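Local coordinates for caspase-1 (Spodoptera frugiperda, PDB 1M72), which is a cysteine endopeptidase of the caspase family that probably acts in the proteolytic cascade carrying out apoptosis, at residues S187-Y192 and K250-I255; I36-E41 and V103-H108; S50-N55 and R196-G201. All coordinates share one frame; numbering follows the deposited sequence.

In the fold
The three contacts lie within one caspase domain, at or just beyond the same end of its six-stranded mixed sheet. Interaction 2 is part of the sheet, joining strands 31-39 and 98-106. Interaction 1, about 17 Å away centre to centre, links the loop after strand 182-186 to the chain entering strand 254-257, beyond which the sheet continues into the second subunit. Along the sequence interaction 2 closes before interaction 1 opens, whereas interaction 3 crosses both. Its segment 50-55 leads into helix 54-67 and touches interaction 2 through Arg51, their centres about 12 Å apart; its segment 196-201 soon follows 187-192. Interaction 3 meets the bound peptide; 1 and 2 lie near Cys150 and His108, catalytic by similarity.

Interaction 1: S187-Y192 and K250-I255; sequences STVPGY and KQVPCI. With EDO (1,2-ethanediol), chain J.
Ser187, the first residue beyond strand 182-186, offers its carbonyl oxygen to the side chain of Gln251. The glutamine chain is fully extended, with CG anti to the backbone N (chi1 176°), and brings Gln251 NE2 to 2.8 Å from Ser187 O. The donor stands above the carbonyl plane, away from the lone pairs, and the bond is bent, 141° at the hydrogen. Because Gln251 OE1 accepts from the backbone N of Trp195, both ends of the amide are held and its orientation is set. Ser187 OG turns elsewhere, to Ser194 OG.

At Thr188 the backbone is extended: its CA-H faces Val252 O, and Thr188 O, which accepts a hydrogen bond from Gln151 NE2, packs 3.4 Å from Cys254 CB. Thr188 OG1, also near Phe193 O, lies 2.6 Å from O1 of a 1,2-ethanediol that probably comes from the crystallisation liquor. In the caspase fold this region adjoins the catalytic site, and the Thr188 side chain is about 6 Å from that of Cys150, the catalytic cysteine by similarity.

The diol bridges the two segments: ethanediol O1 donates to Val252 O at 2.8 Å and accepts an almost straight bond (172°) from Val189 N at 3.2 Å. Val189 CG2, placed beside its own backbone N, meets Val252 CG1 at 3.9 Å. From here the chain makes a type II beta turn, closed by Tyr192 N on Val189 O, with Gly191 adopting a positive phi. Pro190 CD comes to 4.0 Å from Cys254 SG, which stands anti to its backbone N. Tyr192 ends the turn with one ring face over ethanediol O2, while the ring also meets His179 of the second subunit.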
loop_
_atom_site.group_PDB
_atom_site.type_symbol
_atom_site.label_atom_id
_atom_site.label_comp_id
_atom_site.label_asym_id
_atom_site.label_seq_id
_atom_site.Cartn_x
_atom_site.Cartn_y
_atom_site.Cartn_z
ATOM N N SER C 187 1.435 10.775 -1.621
ATOM C CA SER C 187 2.292 11.623 -0.803
ATOM C C SER C 187 1.888 11.570 0.657
ATOM O O SER C 187 2.682 11.843 1.542
ATOM C CB SER C 187 2.173 13.085 -1.264
ATOM O OG SER C 187 0.826 13.576 -1.164
ATOM N N THR C 188 0.637 11.216 0.905
ATOM C CA THR C 188 0.132 11.212 2.266
ATOM C C THR C 188 -0.912 10.118 2.494
ATOM O O THR C 188 -1.421 9.466 1.550
ATOM C CB THR C 188 -0.471 12.631 2.605
ATOM O OG1 THR C 188 -0.615 12.767 4.011
ATOM C CG2 THR C 188 -1.880 12.801 1.953
ATOM N N VAL C 189 -1.211 9.931 3.765
ATOM C CA VAL C 189 -2.164 8.944 4.260
ATOM C C VAL C 189 -3.622 9.389 3.984
ATOM O O VAL C 189 -3.925 10.587 3.937
ATOM C CB VAL C 189 -1.898 8.782 5.797
ATOM C CG1 VAL C 189 -3.097 8.279 6.507
ATOM C CG2 VAL C 189 -0.738 7.844 6.010
ATOM N N PRO C 190 -4.547 8.432 3.775
ATOM C CA PRO C 190 -5.914 8.910 3.526
ATOM C C PRO C 190 -6.439 9.778 4.661
ATOM O O PRO C 190 -6.259 9.470 5.849
ATOM C CB PRO C 190 -6.710 7.613 3.367
ATOM C CG PRO C 190 -5.631 6.623 2.799
ATOM C CD PRO C 190 -4.448 6.968 3.667
ATOM N N GLY C 191 -7.095 10.872 4.279
ATOM C CA GLY C 191 -7.642 11.821 5.235
ATOM C C GLY C 191 -6.738 13.006 5.584
ATOM O O GLY C 191 -7.220 14.014 6.129
ATOM N N TYR C 192 -5.453 12.930 5.235
ATOM C CA TYR C 192 -4.505 13.981 5.621
ATOM C C TYR C 192 -4.063 14.990 4.607
ATOM O O TYR C 192 -4.134 14.762 3.401
ATOM C CB TYR C 192 -3.236 13.352 6.216
ATOM C CG TYR C 192 -3.525 12.754 7.539
ATOM C CD1 TYR C 192 -4.334 11.611 7.626
ATOM C CD2 TYR C 192 -3.209 13.447 8.724
ATOM C CE1 TYR C 192 -4.852 11.186 8.849
ATOM C CE2 TYR C 192 -3.709 13.042 9.946
ATOM C CZ TYR C 192 -4.551 11.911 10.012
ATOM O OH TYR C 192 -5.182 11.562 11.198
ATOM N N LYS C 250 3.772 17.141 10.672
ATOM C CA LYS C 250 4.522 16.046 10.054
ATOM C C LYS C 250 3.701 15.357 8.981
ATOM O O LYS C 250 2.484 15.605 8.835
ATOM C CB LYS C 250 4.875 15.027 11.119
ATOM C CG LYS C 250 5.646 15.633 12.271
ATOM C CD LYS C 250 7.039 16.041 11.823
ATOM C CE LYS C 250 7.972 14.808 11.805
ATOM N NZ LYS C 250 9.204 15.132 11.062
ATOM N N GLN C 251 4.359 14.463 8.257
ATOM C CA GLN C 251 3.724 13.762 7.150
ATOM C C GLN C 251 4.469 12.510 6.789
ATOM O O GLN C 251 5.713 12.474 6.869
ATOM C CB GLN C 251 3.708 14.674 5.924
ATOM C CG GLN C 251 3.153 14.049 4.657
ATOM C CD GLN C 251 3.208 14.993 3.463
ATOM O OE1 GLN C 251 3.039 16.208 3.612
ATOM N NE2 GLN C 251 3.436 14.439 2.260
ATOM N N VAL C 252 3.707 11.475 6.439
ATOM C CA VAL C 252 4.282 10.230 5.951
ATOM C C VAL C 252 3.495 9.789 4.698
ATOM O O VAL C 252 2.278 9.908 4.646
ATOM C CB VAL C 252 4.316 9.086 7.020
ATOM C CG1 VAL C 252 2.874 8.571 7.384
ATOM C CG2 VAL C 252 5.167 7.930 6.479
ATOM N N PRO C 253 4.201 9.298 3.658
ATOM C CA PRO C 253 3.533 8.846 2.417
ATOM C C PRO C 253 2.792 7.524 2.677
ATOM O O PRO C 253 2.976 6.885 3.730
ATOM C CB PRO C 253 4.691 8.637 1.420
ATOM C CG PRO C 253 5.877 9.410 2.048
ATOM C CD PRO C 253 5.674 9.198 3.544
ATOM N N CYS C 254 1.964 7.136 1.701
ATOM C CA CYS C 254 1.154 5.904 1.744
ATOM C C CYS C 254 1.422 5.162 0.409
ATOM O O CYS C 254 1.049 5.602 -0.680
ATOM C CB CYS C 254 -0.333 6.280 1.907
ATOM S SG CYS C 254 -1.393 4.834 2.250
ATOM N N ILE C 255 2.101 4.031 0.514
ATOM C CA ILE C 255 2.516 3.259 -0.643
ATOM C C ILE C 255 1.638 2.055 -0.741
ATOM O O ILE C 255 1.664 1.205 0.164
ATOM C CB ILE C 255 3.976 2.721 -0.449
ATOM C CG1 ILE C 255 4.905 3.852 0.023
ATOM C CG2 ILE C 255 4.485 2.161 -1.724
ATOM C CD1 ILE C 255 4.830 5.100 -0.885
HETATM C C1 EDO J . 0.516 12.580 7.008
HETATM O O1 EDO J . 0.421 11.548 6.002
HETATM C C2 EDO J . 0.918 11.938 8.296
HETATM O O2 EDO J . -0.181 11.198 8.760
#

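Interaction 2: I36-E41 and V103-H108; sequences IIFNHE and VAVLTH
The Phe38 ring turns its edge to the neighbouring strand: Val103 CG1 lies in the ring plane, 4.0 Å from Phe38 CE1, while Val105 CG2 approaches Phe38 CD1 obliquely at 4.1 Å. Phe75 meets this ring nearly parallel, and helix 80-92 packs against it through Ile83 and Ile87. The His40 imidazole has Leu106 O at its edge and lies alongside Thr107, both side chains pointing the same way; Thr107 OG1 is hydrogen-bonded to Tyr115 O. On the sheet face bearing Ile37 and Ala104, the Asn39 amide crosses Leu106 closely, with Asn39 ND2 3.1 Å from Leu106 CD1 and weakly hydrogen-bonded to Thr54 OG1.

Between the strands the hydrogen bonds zigzag as in a parallel ladder. Ala104 N reaches Ile36 O at 2.8 Å, nearly along the C=O axis, and Phe38 N returns to Ala104 O at 2.8 Å, almost straight at 178°. Leu106 N to Phe38 O continues the ladder, and a more bent His40 N to Leu106 O carries it one residue past strand 31-39. These strands belong to the parallel part of the mixed sheet of the caspase fold, where strand 98-106 runs out into His108, the catalytic histidine by similarity.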
loop_
_atom_site.group_PDB
_atom_site.type_symbol
_atom_site.label_atom_id
_atom_site.label_comp_id
_atom_site.label_asym_id
_atom_site.label_seq_id
_atom_site.Cartn_x
_atom_site.Cartn_y
_atom_site.Cartn_z
ATOM N N ILE C 36 3.928 9.891 -17.733
ATOM C CA ILE C 36 3.044 11.038 -17.958
ATOM C C ILE C 36 2.932 11.859 -16.677
ATOM O O ILE C 36 2.560 11.334 -15.642
ATOM C CB ILE C 36 1.592 10.642 -18.275
ATOM C CG1 ILE C 36 1.511 9.616 -19.373
ATOM C CG2 ILE C 36 0.821 11.881 -18.658
ATOM C CD1 ILE C 36 0.049 9.200 -19.587
ATOM N N ILE C 37 3.225 13.144 -16.764
ATOM C CA ILE C 37 3.105 13.995 -15.594
ATOM C C ILE C 37 1.968 15.018 -15.777
ATOM O O ILE C 37 1.959 15.805 -16.724
ATOM C CB ILE C 37 4.446 14.718 -15.320
ATOM C CG1 ILE C 37 5.552 13.670 -15.070
ATOM C CG2 ILE C 37 4.299 15.649 -14.121
ATOM C CD1 ILE C 37 7.021 14.240 -14.989
ATOM N N PHE C 38 0.977 14.977 -14.912
ATOM C CA PHE C 38 -0.082 15.971 -15.000
ATOM C C PHE C 38 0.223 16.924 -13.892
ATOM O O PHE C 38 -0.015 16.647 -12.727
ATOM C CB PHE C 38 -1.466 15.361 -14.800
ATOM C CG PHE C 38 -1.822 14.382 -15.856
ATOM C CD1 PHE C 38 -1.528 13.030 -15.691
ATOM C CD2 PHE C 38 -2.435 14.808 -17.033
ATOM C CE1 PHE C 38 -1.838 12.094 -16.679
ATOM C CE2 PHE C 38 -2.761 13.893 -18.045
ATOM C CZ PHE C 38 -2.463 12.515 -17.873
ATOM N N ASN C 39 0.758 18.065 -14.285
ATOM C CA ASN C 39 1.168 19.128 -13.362
ATOM C C ASN C 39 0.137 20.240 -13.367
ATOM O O ASN C 39 -0.128 20.834 -14.435
ATOM C CB ASN C 39 2.518 19.659 -13.817
ATOM C CG ASN C 39 3.070 20.651 -12.879
ATOM O OD1 ASN C 39 3.623 21.654 -13.290
ATOM N ND2 ASN C 39 2.921 20.390 -11.598
ATOM N N HIS C 40 -0.415 20.533 -12.184
ATOM C CA HIS C 40 -1.469 21.547 -12.054
ATOM C C HIS C 40 -1.072 22.685 -11.188
ATOM O O HIS C 40 -0.955 22.507 -9.987
ATOM C CB HIS C 40 -2.733 20.949 -11.452
ATOM C CG HIS C 40 -3.409 19.978 -12.351
ATOM N ND1 HIS C 40 -4.259 20.374 -13.363
ATOM C CD2 HIS C 40 -3.287 18.633 -12.459
ATOM C CE1 HIS C 40 -4.629 19.316 -14.060
ATOM N NE2 HIS C 40 -4.054 18.248 -13.532
ATOM N N GLU C 41 -0.897 23.863 -11.781
ATOM C CA GLU C 41 -0.490 25.033 -10.987
ATOM C C GLU C 41 -1.606 26.045 -10.701
ATOM O O GLU C 41 -1.632 26.683 -9.651
ATOM C CB GLU C 41 0.690 25.759 -11.668
ATOM C CG GLU C 41 1.406 26.823 -10.771
ATOM C CD GLU C 41 2.624 27.475 -11.454
ATOM O OE1 GLU C 41 2.695 27.482 -12.719
ATOM O OE2 GLU C 41 3.503 27.986 -10.722
ATOM N N VAL C 103 2.624 7.110 -14.218
ATOM C CA VAL C 103 1.745 8.272 -14.321
ATOM C C VAL C 103 1.969 9.077 -12.999
ATOM O O VAL C 103 2.021 8.483 -11.915
ATOM C CB VAL C 103 0.250 7.846 -14.409
ATOM C CG1 VAL C 103 -0.640 9.062 -14.432
ATOM C CG2 VAL C 103 0.002 6.974 -15.609
ATOM N N ALA C 104 2.136 10.402 -13.085
ATOM C CA ALA C 104 2.281 11.236 -11.884
ATOM C C ALA C 104 1.236 12.380 -11.908
ATOM O O ALA C 104 0.909 12.933 -12.963
ATOM C CB ALA C 104 3.722 11.830 -11.791
ATOM N N VAL C 105 0.704 12.736 -10.756
ATOM C CA VAL C 105 -0.261 13.808 -10.707
ATOM C C VAL C 105 0.135 14.712 -9.564
ATOM O O VAL C 105 0.346 14.247 -8.457
ATOM C CB VAL C 105 -1.703 13.264 -10.506
ATOM C CG1 VAL C 105 -2.725 14.427 -10.464
ATOM C CG2 VAL C 105 -2.063 12.341 -11.636
ATOM N N LEU C 106 0.262 16.004 -9.855
ATOM C CA LEU C 106 0.670 17.031 -8.880
ATOM C C LEU C 106 -0.500 18.038 -8.866
ATOM O O LEU C 106 -0.683 18.814 -9.835
ATOM C CB LEU C 106 1.952 17.716 -9.365
ATOM C CG LEU C 106 3.054 16.832 -9.975
ATOM C CD1 LEU C 106 4.167 17.743 -10.537
ATOM C CD2 LEU C 106 3.634 15.918 -8.929
ATOM N N THR C 107 -1.284 18.035 -7.783
ATOM C CA THR C 107 -2.492 18.878 -7.753
ATOM C C THR C 107 -3.150 19.010 -6.369
ATOM O O THR C 107 -2.568 18.610 -5.363
ATOM C CB THR C 107 -3.519 18.296 -8.781
ATOM O OG1 THR C 107 -4.601 19.209 -8.954
ATOM C CG2 THR C 107 -4.078 16.938 -8.314
ATOM N N HIS C 108 -4.334 19.626 -6.308
ATOM C CA HIS C 108 -5.079 19.740 -5.031
ATOM C C HIS C 108 -5.988 18.489 -4.897
ATOM O O HIS C 108 -6.470 17.948 -5.894
ATOM C CB HIS C 108 -6.010 20.957 -5.002
ATOM C CG HIS C 108 -5.325 22.260 -4.732
ATOM N ND1 HIS C 108 -4.674 22.528 -3.545
ATOM C CD2 HIS C 108 -5.220 23.382 -5.485
ATOM C CE1 HIS C 108 -4.198 23.761 -3.581
ATOM N NE2 HIS C 108 -4.518 24.302 -4.746
#

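Interaction 3: S50-N55 and R196-G201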
loop_
_atom_site.group_PDB
_atom_site.type_symbol
_atom_site.label_atom_id
_atom_site.label_comp_id
_atom_site.label_asym_id
_atom_site.label_seq_id
_atom_site.Cartn_x
_atom_site.Cartn_y
_atom_site.Cartn_z
ATOM N N SER C 50 -3.278 29.030 -6.117
ATOM C CA SER C 50 -2.275 28.475 -7.005
ATOM C C SER C 50 -1.250 27.613 -6.254
ATOM O O SER C 50 -0.961 27.812 -5.062
ATOM C CB SER C 50 -1.617 29.574 -7.819
ATOM O OG SER C 50 -2.497 29.919 -8.879
ATOM N N ARG C 51 -0.740 26.612 -6.943
ATOM C CA ARG C 51 0.178 25.692 -6.297
ATOM C C ARG C 51 1.654 26.043 -6.596
ATOM O O ARG C 51 2.396 25.237 -7.171
ATOM C CB ARG C 51 -0.186 24.237 -6.733
ATOM C CG ARG C 51 -1.624 23.817 -6.344
ATOM C CD ARG C 51 -1.920 22.291 -6.532
ATOM N NE ARG C 51 -0.911 21.452 -5.879
ATOM C CZ ARG C 51 0.129 20.908 -6.517
ATOM N NH1 ARG C 51 0.284 21.104 -7.822
ATOM N NH2 ARG C 51 1.015 20.167 -5.867
ATOM N N THR C 52 2.063 27.251 -6.194
ATOM C CA THR C 52 3.427 27.721 -6.427
ATOM C C THR C 52 4.400 26.672 -5.878
ATOM O O THR C 52 4.210 26.161 -4.764
ATOM C CB THR C 52 3.688 29.101 -5.758
ATOM O OG1 THR C 52 2.586 29.994 -6.017
ATOM C CG2 THR C 52 4.982 29.709 -6.323
ATOM N N GLY C 53 5.400 26.325 -6.692
ATOM C CA GLY C 53 6.365 25.294 -6.314
ATOM C C GLY C 53 6.220 23.957 -7.070
ATOM O O GLY C 53 7.185 23.184 -7.184
ATOM N N THR C 54 5.016 23.686 -7.584
ATOM C CA THR C 54 4.745 22.440 -8.316
ATOM C C THR C 54 5.596 22.338 -9.588
ATOM O O THR C 54 5.876 21.240 -10.032
ATOM C CB THR C 54 3.208 22.306 -8.677
ATOM O OG1 THR C 54 2.942 20.995 -9.166
ATOM C CG2 THR C 54 2.789 23.295 -9.731
ATOM N N ASN C 55 6.013 23.475 -10.160
ATOM C CA ASN C 55 6.837 23.439 -11.362
ATOM C C ASN C 55 8.240 22.948 -10.993
ATOM O O ASN C 55 8.947 22.353 -11.822
ATOM C CB ASN C 55 6.887 24.815 -12.073
ATOM C CG ASN C 55 5.551 25.183 -12.749
ATOM O OD1 ASN C 55 5.387 26.291 -13.273
ATOM N ND2 ASN C 55 4.601 24.265 -12.730
ATOM N N ARG C 196 3.650 21.116 0.666
ATOM C CA ARG C 196 4.390 21.673 -0.467
ATOM C C ARG C 196 5.138 22.968 -0.077
ATOM O O ARG C 196 4.575 23.869 0.553
ATOM C CB ARG C 196 3.395 21.982 -1.611
ATOM C CG ARG C 196 3.969 22.727 -2.880
ATOM C CD ARG C 196 2.890 22.784 -4.015
ATOM N NE ARG C 196 1.582 23.052 -3.422
ATOM C CZ ARG C 196 1.170 24.249 -3.021
ATOM N NH1 ARG C 196 1.963 25.315 -3.187
ATOM N NH2 ARG C 196 0.003 24.367 -2.368
ATOM N N ASN C 197 6.411 23.077 -0.421
ATOM C CA ASN C 197 7.117 24.325 -0.144
ATOM C C ASN C 197 7.097 25.109 -1.463
ATOM O O ASN C 197 7.415 24.556 -2.521
ATOM C CB ASN C 197 8.551 24.084 0.277
ATOM C CG ASN C 197 9.351 25.406 0.377
ATOM O OD1 ASN C 197 9.958 25.869 -0.610
ATOM N ND2 ASN C 197 9.308 26.033 1.566
ATOM N N THR C 198 6.756 26.396 -1.404
ATOM C CA THR C 198 6.665 27.195 -2.639
ATOM C C THR C 198 7.980 27.391 -3.357
ATOM O O THR C 198 7.978 27.782 -4.514
ATOM C CB THR C 198 6.066 28.608 -2.409
ATOM O OG1 THR C 198 6.826 29.283 -1.388
ATOM C CG2 THR C 198 4.561 28.510 -2.008
ATOM N N THR C 199 9.111 27.180 -2.700
ATOM C CA THR C 199 10.311 27.355 -3.483
ATOM C C THR C 199 11.014 26.034 -3.808
ATOM O O THR C 199 11.609 25.910 -4.877
ATOM C CB THR C 199 11.289 28.473 -2.881
ATOM O OG1 THR C 199 12.654 28.038 -3.010
ATOM C CG2 THR C 199 10.961 28.826 -1.436
ATOM N N ARG C 200 10.862 25.018 -2.950
ATOM C CA ARG C 200 11.508 23.733 -3.200
ATOM C C ARG C 200 10.592 22.607 -3.714
ATOM O O ARG C 200 11.065 21.508 -4.009
ATOM C CB ARG C 200 12.219 23.243 -1.941
ATOM C CG ARG C 200 13.067 24.273 -1.223
ATOM C CD ARG C 200 14.132 23.560 -0.371
ATOM N NE ARG C 200 14.793 24.401 0.635
ATOM C CZ ARG C 200 15.489 25.527 0.410
ATOM N NH1 ARG C 200 15.656 26.034 -0.820
ATOM N NH2 ARG C 200 16.055 26.146 1.444
ATOM N N GLY C 201 9.298 22.868 -3.827
ATOM C CA GLY C 201 8.381 21.833 -4.264
ATOM C C GLY C 201 7.811 20.988 -3.123
ATOM O O GLY C 201 8.047 21.263 -1.935
#
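Arg196 sends its side chain from strand 195-197 toward 50-55, CB directed at that loop and CG anti to the backbone N (chi1 174°). Arg196 CG passes 3.9 Å from Thr52 O. At CD the chain lies over one face of the Arg51 guanidinium, Arg196 CD being 3.7 Å from Arg51 NH2. A bend at chi3 then crosses the two guanidinium planes at 74°, leaving Arg196 NE 3.8 Å from Arg51 NH2, a like-charge proximity. Arg196 NE, Arg196 NH1 and Arg51 NE each salt-bridge an acidic side chain of the bound peptide, which probably offsets that repulsion. Two arginines so placed correspond to those of the caspase S1 pocket, which binds the substrate aspartate; Arg196 also pairs through its backbone with the peptide as an antiparallel strand.

Farther out, Arg51 CA lies over one face of the Arg196 guanidinium, 3.7 Å from Arg196 CZ. Arg196 NH1 donates in its own plane to a lone pair of Thr52 O at 2.9 Å, while NH2 makes a weak bond to the peptide backbone. Beside the tip, Thr198 CG2 packs 3.9 Å from Thr52 CB. Gly53, N-cap of helix 54-67, sits against Thr198 with its CA 3.5 Å from Thr198 O.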